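Local coordinates for PUM-HD domain-containing protein (PDB 7CGF), which binds RNA through its Pumilio homology domain and probably recognises target elements in the 3' untranslated regions of messenger RNAs, at residues A[255-260]-A[301-306]; A[280-285]-A[318-323]. The protein carries 2 engineered substitutions. All blocks are in the same frame, centred on the assembly; numbering follows the deposited sequence.

Contact 1. Residues A[255-260]-A[301-306]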
ATOM      1  N   ASN A 255      14.502 -11.774  22.925  1.00 23.26           N
ATOM      2  CA  ASN A 255      15.834 -12.332  23.106  1.00 23.72           C
ATOM      3  C   ASN A 255      16.928 -11.421  22.576  1.00 25.87           C
ATOM      4  O   ASN A 255      18.094 -11.599  22.943  1.00 28.58           O
ATOM      5  CB  ASN A 255      15.939 -13.704  22.436  1.00 23.69           C
ATOM      6  CG  ASN A 255      15.143 -14.771  23.168  1.00 29.67           C
ATOM      7  OD1 ASN A 255      14.814 -14.616  24.344  1.00 36.08           O
ATOM      8  ND2 ASN A 255      14.848 -15.866  22.479  1.00 29.24           N
ATOM      9  N   ASN A 256      16.589 -10.455  21.724  1.00 23.37           N
ATOM     10  CA  ASN A 256      17.564  -9.553  21.128  1.00 23.93           C
ATOM     11  C   ASN A 256      17.110  -8.112  21.267  1.00 25.85           C
ATOM     12  O   ASN A 256      17.271  -7.305  20.349  1.00 22.98           O
ATOM     13  CB  ASN A 256      17.800  -9.911  19.665  1.00 23.12           C
ATOM     14  CG  ASN A 256      18.305 -11.327  19.501  1.00 28.07           C
ATOM     15  OD1 ASN A 256      19.507 -11.579  19.598  1.00 37.37           O
ATOM     16  ND2 ASN A 256      17.390 -12.265  19.282  1.00 27.68           N
ATOM     17  N   LEU A 257      16.569  -7.766  22.443  1.00 21.49           N
ATOM     18  CA  LEU A 257      15.796  -6.534  22.600  1.00 21.56           C
ATOM     19  C   LEU A 257      16.654  -5.293  22.390  1.00 24.21           C
ATOM     20  O   LEU A 257      16.229  -4.348  21.716  1.00 20.86           O
ATOM     21  CB  LEU A 257      15.140  -6.496  23.982  1.00 22.08           C
ATOM     22  CG  LEU A 257      14.281  -5.261  24.278  1.00 23.47           C
ATOM     23  CD1 LEU A 257      13.076  -5.185  23.354  1.00 23.87           C
ATOM     24  CD2 LEU A 257      13.837  -5.224  25.734  1.00 26.04           C
ATOM     25  N   PHE A 258      17.849  -5.261  22.975  1.00 22.98           N
ATOM     26  CA  PHE A 258      18.670  -4.066  22.832  1.00 21.78           C
ATOM     27  C   PHE A 258      19.041  -3.819  21.375  1.00 23.30           C
ATOM     28  O   PHE A 258      18.961  -2.684  20.892  1.00 22.94           O
ATOM     29  CB  PHE A 258      19.923  -4.173  23.695  1.00 25.54           C
ATOM     30  CG  PHE A 258      20.730  -2.923  23.704  1.00 26.48           C
ATOM     31  CD1 PHE A 258      20.296  -1.819  24.411  1.00 29.67           C
ATOM     32  CD2 PHE A 258      21.898  -2.831  22.973  1.00 29.04           C
ATOM     33  CE1 PHE A 258      21.027  -0.644  24.413  1.00 32.05           C
ATOM     34  CE2 PHE A 258      22.628  -1.659  22.972  1.00 30.52           C
ATOM     35  CZ  PHE A 258      22.187  -0.568  23.688  1.00 28.88           C
ATOM     36  N   GLU A 259      19.425  -4.870  20.650  1.00 23.56           N
ATOM     37  CA  GLU A 259      19.806  -4.686  19.254  1.00 24.29           C
ATOM     38  C   GLU A 259      18.622  -4.216  18.412  1.00 23.41           C
ATOM     39  O   GLU A 259      18.760  -3.281  17.617  1.00 23.24           O
ATOM     40  CB  GLU A 259      20.395  -5.978  18.693  1.00 28.55           C
ATOM     41  CG  GLU A 259      21.815  -6.249  19.180  1.00 36.50           C
ATOM     42  CD  GLU A 259      22.737  -5.058  18.967  1.00 43.22           C
ATOM     43  OE1 GLU A 259      22.888  -4.623  17.802  1.00 39.05           O
ATOM     44  OE2 GLU A 259      23.294  -4.546  19.968  1.00 40.00           O
ATOM     45  N   PHE A 260      17.445  -4.824  18.596  1.00 21.75           N
ATOM     46  CA  PHE A 260      16.282  -4.400  17.812  1.00 18.66           C
ATOM     47  C   PHE A 260      15.883  -2.971  18.140  1.00 18.74           C
ATOM     48  O   PHE A 260      15.518  -2.194  17.247  1.00 18.41           O
ATOM     49  CB  PHE A 260      15.097  -5.341  18.047  1.00 21.97           C
ATOM     50  CG  PHE A 260      15.072  -6.521  17.123  1.00 22.25           C
ATOM     51  CD1 PHE A 260      15.818  -7.654  17.408  1.00 23.12           C
ATOM     52  CD2 PHE A 260      14.274  -6.514  15.996  1.00 25.02           C
ATOM     53  CE1 PHE A 260      15.801  -8.745  16.563  1.00 27.14           C
ATOM     54  CE2 PHE A 260      14.243  -7.602  15.145  1.00 26.10           C
ATOM     55  CZ  PHE A 260      15.022  -8.719  15.425  1.00 26.11           C
ATOM     56  N   VAL A 301      17.123   0.822  31.007  1.00 26.72           N
ATOM     57  CA  VAL A 301      17.884   2.034  31.286  1.00 26.71           C
ATOM     58  C   VAL A 301      18.773   2.394  30.100  1.00 28.01           C
ATOM     59  O   VAL A 301      18.775   3.540  29.633  1.00 31.31           O
ATOM     60  CB  VAL A 301      18.704   1.856  32.575  1.00 29.86           C
ATOM     61  CG1 VAL A 301      19.540   3.094  32.844  1.00 33.95           C
ATOM     62  CG2 VAL A 301      17.773   1.545  33.740  1.00 29.88           C
ATOM     63  N   GLN A 302      19.527   1.415  29.586  1.00 27.53           N
ATOM     64  CA  GLN A 302      20.331   1.629  28.386  1.00 30.71           C
ATOM     65  C   GLN A 302      19.468   2.110  27.227  1.00 30.10           C
ATOM     66  O   GLN A 302      19.870   3.000  26.467  1.00 28.04           O
ATOM     67  CB  GLN A 302      21.047   0.339  27.998  1.00 27.54           C
ATOM     68  CG  GLN A 302      21.870  -0.282  29.114  1.00 37.54           C
ATOM     69  CD  GLN A 302      22.485  -1.608  28.719  1.00 40.17           C
ATOM     70  OE1 GLN A 302      22.890  -1.801  27.575  1.00 45.64           O
ATOM     71  NE2 GLN A 302      22.543  -2.540  29.667  1.00 38.86           N
ATOM     72  N   MET A 303      18.270   1.540  27.091  1.00 27.53           N
ATOM     73  CA  MET A 303      17.375   1.929  26.007  1.00 23.44           C
ATOM     74  C   MET A 303      16.966   3.392  26.113  1.00 27.95           C
ATOM     75  O   MET A 303      16.848   4.085  25.099  1.00 26.26           O
ATOM     76  CB  MET A 303      16.145   1.015  26.014  1.00 23.19           C
ATOM     77  CG  MET A 303      16.440  -0.385  25.495  1.00 24.63           C
ATOM     78  SD  MET A 303      15.038  -1.500  25.764  1.00 28.05           S
ATOM     79  CE  MET A 303      13.790  -0.760  24.716  1.00 25.37           C
ATOM     80  N   MET A 304      16.745   3.885  27.330  1.00 27.19           N
ATOM     81  CA  MET A 304      16.310   5.266  27.494  1.00 28.81           C
ATOM     82  C   MET A 304      17.396   6.259  27.102  1.00 26.91           C
ATOM     83  O   MET A 304      17.080   7.421  26.827  1.00 32.12           O
ATOM     84  CB  MET A 304      15.871   5.507  28.941  1.00 28.09           C
ATOM     85  CG  MET A 304      14.568   4.815  29.311  1.00 28.46           C
ATOM     86  SD  MET A 304      14.161   4.949  31.063  1.00 32.48           S
ATOM     87  CE  MET A 304      13.555   6.632  31.112  1.00 33.90           C
ATOM     88  N   LYS A 305      18.653   5.829  27.070  1.00 25.99           N
ATOM     89  CA  LYS A 305      19.766   6.673  26.661  1.00 31.70           C
ATOM     90  C   LYS A 305      19.962   6.712  25.151  1.00 30.38           C
ATOM     91  O   LYS A 305      20.846   7.435  24.681  1.00 30.27           O
ATOM     92  CB  LYS A 305      21.060   6.190  27.322  1.00 32.11           C
ATOM     93  CG  LYS A 305      21.075   6.310  28.846  1.00 37.22           C
ATOM     94  CD  LYS A 305      22.232   5.525  29.450  1.00 35.85           C
ATOM     95  CE  LYS A 305      22.268   5.687  30.964  1.00 42.42           C
ATOM     96  NZ  LYS A 305      23.198   4.727  31.618  1.00 43.61           N
ATOM     97  N   ASP A 306      19.168   5.962  24.383  1.00 28.64           N
ATOM     98  CA  ASP A 306      19.433   5.742  22.969  1.00 29.36           C
ATOM     99  C   ASP A 306      18.447   6.505  22.092  1.00 22.54           C
ATOM    100  O   ASP A 306      17.279   6.695  22.446  1.00 24.18           O
ATOM    101  CB  ASP A 306      19.390   4.241  22.629  1.00 26.01           C
ATOM    102  CG  ASP A 306      19.616   3.968  21.151  1.00 25.77           C
ATOM    103  OD1 ASP A 306      20.788   3.901  20.713  1.00 27.83           O
ATOM    104  OD2 ASP A 306      18.613   3.807  20.424  1.00 22.16           O
TER
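Gln302 brings its CB to the rim of the Phe258 ring and its amide oxygen over one face, the two side chains crossing at about a right angle. CB starts the contact, 3.7 Å from Phe258 CE1; with CG opposite its own carbonyl carbon (chi1 -54°), the chain then runs extended past CG to the amide. At the tip OE1 lies 3.8 Å above the ring plane, displaced toward the rim, and the amide is turned 55° from the ring. NE2 donates to the carbonyl of Val297, which fixes the amide at its other end. Helix 257-261 and helix 299-304 lie in successive predicted Pumilio repeats of the PUM-HD domain, so this packing joins neighbouring units of the alpha solenoid. On the more buried side Met303 passes Phe258 obliquely, CG 4.3 Å from CD1, and extends through chi2 (171°), which brings its SD within 3.9 Å of Leu257 CD2, where the two side chains cross likewise. An alanine in place of Phe258 would remove the ring, and is likely to open a gap beside Gln302 CB and Met303 CG and leave OE1 without the surface it covers. Beyond these contacts Met303 packs on Ala309, Val312 and Val313 of helix 309-319.

Contact 2. Residues A[280-285]-A[318-323]; sequences YHKSMI and DQVTSE
In the stacking of successive Pumilio repeats, helix 279-290 sends Lys282 across to the turn between helix 309-319 and helix 322-332, where it meets Gln319 and Val320. The backbones are closest at Lys282 and Val320, with CA atoms 6.4 Å apart. The root of the lysine is apolar: its CB sits 4.1 Å from CG1 of Val320, the branch placed opposite the valine's own carbonyl carbon. From CG outward the chain is extended all the way to its end, and this length carries the ammonium group to the backbone of the neighbouring repeat. NZ donates to the carbonyl O of Gln319 at 2.8 Å, a short bond. The C=O...N angle is 154°, and the donor is tilted 24° from the carbonyl plane. CE follows at 3.4 Å from the same oxygen, so the last methylene also lies against it. Gln319 is the last residue of helix 309-319, and a positive group at this C-terminal end would probably be favoured by the helix dipole. Gln319 comes near the lysine with its CB, 4.5 Å from Lys282 CE, before its chain turns off. Val320 leaves helical geometry, and Thr321 then N-caps helix 322-332 through OG1 to the backbone N of Gln324, so the bonded carbonyl belongs to a tight helix-to-helix turn. Around the contact, Lys282 and Ser283 also touch Gln324 of helix 322-332. Val320 touches both Val286 of helix 279-290 and Arg325 of helix 322-332, while Thr321 rests on Val279, at the head of helix 279-290.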
ATOM      1  N   TYR A 280       0.608 -11.554  27.400  1.00 24.45           N
ATOM      2  CA  TYR A 280       1.733 -12.451  27.642  1.00 27.24           C
ATOM      3  C   TYR A 280       2.932 -12.119  26.756  1.00 22.16           C
ATOM      4  O   TYR A 280       4.073 -12.430  27.134  1.00 24.64           O
ATOM      5  CB  TYR A 280       1.312 -13.920  27.489  1.00 30.48           C
ATOM      6  CG  TYR A 280       1.161 -14.479  26.083  1.00 29.33           C
ATOM      7  CD1 TYR A 280       0.358 -13.861  25.137  1.00 29.50           C
ATOM      8  CD2 TYR A 280       1.811 -15.648  25.725  1.00 28.98           C
ATOM      9  CE1 TYR A 280       0.216 -14.396  23.856  1.00 29.06           C
ATOM     10  CE2 TYR A 280       1.660 -16.190  24.470  1.00 31.32           C
ATOM     11  CZ  TYR A 280       0.882 -15.556  23.534  1.00 27.09           C
ATOM     12  OH  TYR A 280       0.749 -16.096  22.260  1.00 29.90           O
ATOM     13  N   HIS A 281       2.702 -11.442  25.629  1.00 24.35           N
ATOM     14  CA  HIS A 281       3.807 -10.970  24.794  1.00 24.05           C
ATOM     15  C   HIS A 281       4.455  -9.725  25.382  1.00 23.20           C
ATOM     16  O   HIS A 281       5.689  -9.595  25.382  1.00 22.58           O
ATOM     17  CB  HIS A 281       3.309 -10.653  23.392  1.00 26.29           C
ATOM     18  CG  HIS A 281       2.980 -11.860  22.587  1.00 28.37           C
ATOM     19  ND1 HIS A 281       2.012 -11.855  21.607  1.00 32.15           N
ATOM     20  CD2 HIS A 281       3.494 -13.111  22.606  1.00 27.89           C
ATOM     21  CE1 HIS A 281       1.944 -13.052  21.056  1.00 28.99           C
ATOM     22  NE2 HIS A 281       2.835 -13.829  21.637  1.00 28.67           N
ATOM     23  N   LYS A 282       3.624  -8.798  25.863  1.00 22.55           N
ATOM     24  CA  LYS A 282       4.139  -7.634  26.574  1.00 23.57           C
ATOM     25  C   LYS A 282       4.966  -8.055  27.778  1.00 26.44           C
ATOM     26  O   LYS A 282       6.007  -7.456  28.067  1.00 25.04           O
ATOM     27  CB  LYS A 282       2.979  -6.734  27.004  1.00 25.62           C
ATOM     28  CG  LYS A 282       2.220  -6.077  25.862  1.00 28.66           C
ATOM     29  CD  LYS A 282       0.894  -5.513  26.355  1.00 33.26           C
ATOM     30  CE  LYS A 282       0.130  -4.860  25.236  1.00 33.84           C
ATOM     31  NZ  LYS A 282      -1.128  -4.214  25.715  1.00 36.49           N
ATOM     32  N   SER A 283       4.534  -9.109  28.478  1.00 23.02           N
ATOM     33  CA  SER A 283       5.294  -9.619  29.617  1.00 24.72           C
ATOM     34  C   SER A 283       6.694 -10.075  29.207  1.00 24.59           C
ATOM     35  O   SER A 283       7.660  -9.877  29.952  1.00 24.03           O
ATOM     36  CB  SER A 283       4.504 -10.765  30.275  1.00 28.81           C
ATOM     37  OG  SER A 283       5.258 -11.471  31.242  1.00 40.85           O
ATOM     38  N   MET A 284       6.826 -10.703  28.035  1.00 23.44           N
ATOM     39  CA  MET A 284       8.142 -11.144  27.579  1.00 21.99           C
ATOM     40  C   MET A 284       9.060  -9.962  27.283  1.00 21.49           C
ATOM     41  O   MET A 284      10.252 -10.000  27.617  1.00 20.44           O
ATOM     42  CB  MET A 284       7.997 -12.022  26.341  1.00 22.32           C
ATOM     43  CG  MET A 284       7.265 -13.310  26.644  1.00 25.84           C
ATOM     44  SD  MET A 284       6.893 -14.187  25.138  1.00 30.90           S
ATOM     45  CE  MET A 284       8.565 -14.373  24.514  1.00 26.85           C
ATOM     46  N   ILE A 285       8.525  -8.924  26.633  1.00 21.22           N
ATOM     47  CA  ILE A 285       9.328  -7.745  26.302  1.00 18.36           C
ATOM     48  C   ILE A 285       9.706  -6.987  27.570  1.00 23.42           C
ATOM     49  O   ILE A 285      10.869  -6.617  27.760  1.00 21.41           O
ATOM     50  CB  ILE A 285       8.576  -6.844  25.306  1.00 21.80           C
ATOM     51  CG1 ILE A 285       8.333  -7.592  23.996  1.00 21.28           C
ATOM     52  CG2 ILE A 285       9.350  -5.539  25.051  1.00 25.81           C
ATOM     53  CD1 ILE A 285       7.360  -6.880  23.049  1.00 22.44           C
ATOM     54  N   ASP A 318       3.364   3.179  27.824  1.00 28.20           N
ATOM     55  CA  ASP A 318       2.019   3.531  27.389  1.00 28.81           C
ATOM     56  C   ASP A 318       1.131   2.315  27.142  1.00 31.15           C
ATOM     57  O   ASP A 318      -0.096   2.446  27.207  1.00 33.81           O
ATOM     58  CB  ASP A 318       2.093   4.399  26.127  1.00 35.97           C
ATOM     59  CG  ASP A 318       2.824   5.717  26.360  1.00 40.96           C
ATOM     60  OD1 ASP A 318       2.980   6.131  27.536  1.00 45.92           O
ATOM     61  OD2 ASP A 318       3.242   6.352  25.363  1.00 49.53           O
ATOM     62  N   GLN A 319       1.706   1.133  26.893  1.00 26.29           N
ATOM     63  CA  GLN A 319       0.933  -0.002  26.398  1.00 26.00           C
ATOM     64  C   GLN A 319       0.766  -1.163  27.369  1.00 28.57           C
ATOM     65  O   GLN A 319      -0.085  -2.022  27.120  1.00 31.06           O
ATOM     66  CB  GLN A 319       1.561  -0.555  25.107  1.00 26.32           C
ATOM     67  CG  GLN A 319       1.592   0.434  23.949  1.00 27.65           C
ATOM     68  CD  GLN A 319       0.237   0.622  23.293  1.00 30.14           C
ATOM     69  OE1 GLN A 319      -0.567  -0.313  23.206  1.00 31.43           O
ATOM     70  NE2 GLN A 319      -0.018   1.833  22.810  1.00 37.62           N
ATOM     71  N   VAL A 320       1.545  -1.250  28.438  1.00 26.88           N
ATOM     72  CA  VAL A 320       1.558  -2.448  29.259  1.00 28.79           C
ATOM     73  C   VAL A 320       0.598  -2.274  30.431  1.00 28.36           C
ATOM     74  O   VAL A 320       0.017  -1.212  30.635  1.00 26.19           O
ATOM     75  CB  VAL A 320       2.985  -2.814  29.733  1.00 29.08           C
ATOM     76  CG1 VAL A 320       3.904  -3.018  28.521  1.00 24.13           C
ATOM     77  CG2 VAL A 320       3.537  -1.767  30.697  1.00 25.75           C
ATOM     78  N   THR A 321       0.406  -3.348  31.197  1.00 30.74           N
ATOM     79  CA  THR A 321      -0.536  -3.315  32.309  1.00 30.82           C
ATOM     80  C   THR A 321       0.046  -2.500  33.460  1.00 33.07           C
ATOM     81  O   THR A 321       1.242  -2.208  33.505  1.00 32.16           O
ATOM     82  CB  THR A 321      -0.872  -4.728  32.791  1.00 28.70           C
ATOM     83  OG1 THR A 321       0.302  -5.356  33.313  1.00 30.44           O
ATOM     84  CG2 THR A 321      -1.421  -5.577  31.657  1.00 33.70           C
ATOM     85  N   SER A 322      -0.818  -2.138  34.412  1.00 34.60           N
ATOM     86  CA  SER A 322      -0.333  -1.417  35.585  1.00 33.47           C
ATOM     87  C   SER A 322       0.691  -2.247  36.336  1.00 27.24           C
ATOM     88  O   SER A 322       1.714  -1.727  36.800  1.00 30.86           O
ATOM     89  CB  SER A 322      -1.499  -1.051  36.504  1.00 38.56           C
ATOM     90  OG  SER A 322      -1.995  -2.204  37.148  1.00 32.30           O
ATOM     91  N   GLU A 323       0.434  -3.547  36.466  1.00 24.65           N
ATOM     92  CA  GLU A 323       1.393  -4.418  37.115  1.00 28.80           C
ATOM     93  C   GLU A 323       2.701  -4.461  36.331  1.00 30.11           C
ATOM     94  O   GLU A 323       3.787  -4.456  36.921  1.00 26.74           O
ATOM     95  CB  GLU A 323       0.760  -5.804  37.286  1.00 25.22           C
ATOM     96  CG  GLU A 323       1.410  -6.684  38.304  1.00 28.70           C
ATOM     97  CD  GLU A 323       1.183  -6.254  39.764  1.00 22.70           C
ATOM     98  OE1 GLU A 323       0.612  -5.173  40.036  1.00 27.54           O
ATOM     99  OE2 GLU A 323       1.594  -7.028  40.635  1.00 27.80           O
TER

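From the N terminus the chain passes residues 255-260, runs through helix 266-276 to residues 280-285, continues into residues 301-306 and then through helix 309-319 to residues 318-323. The segments therefore alternate: contact 1 closes a loop of 40 residues, contact 2 one of 32, and the two loops cross. Both tie the predicted repeat 252-287 to the repeat 294-331, contact 1 through the short helices 257-261 and 299-304, contact 2 through helix 279-290 and the turn after helix 309-319. Their centres lie about 16 Å apart, yet they meet where Leu257 CD2 packs 3.9 Å from the backbone O of Ile285.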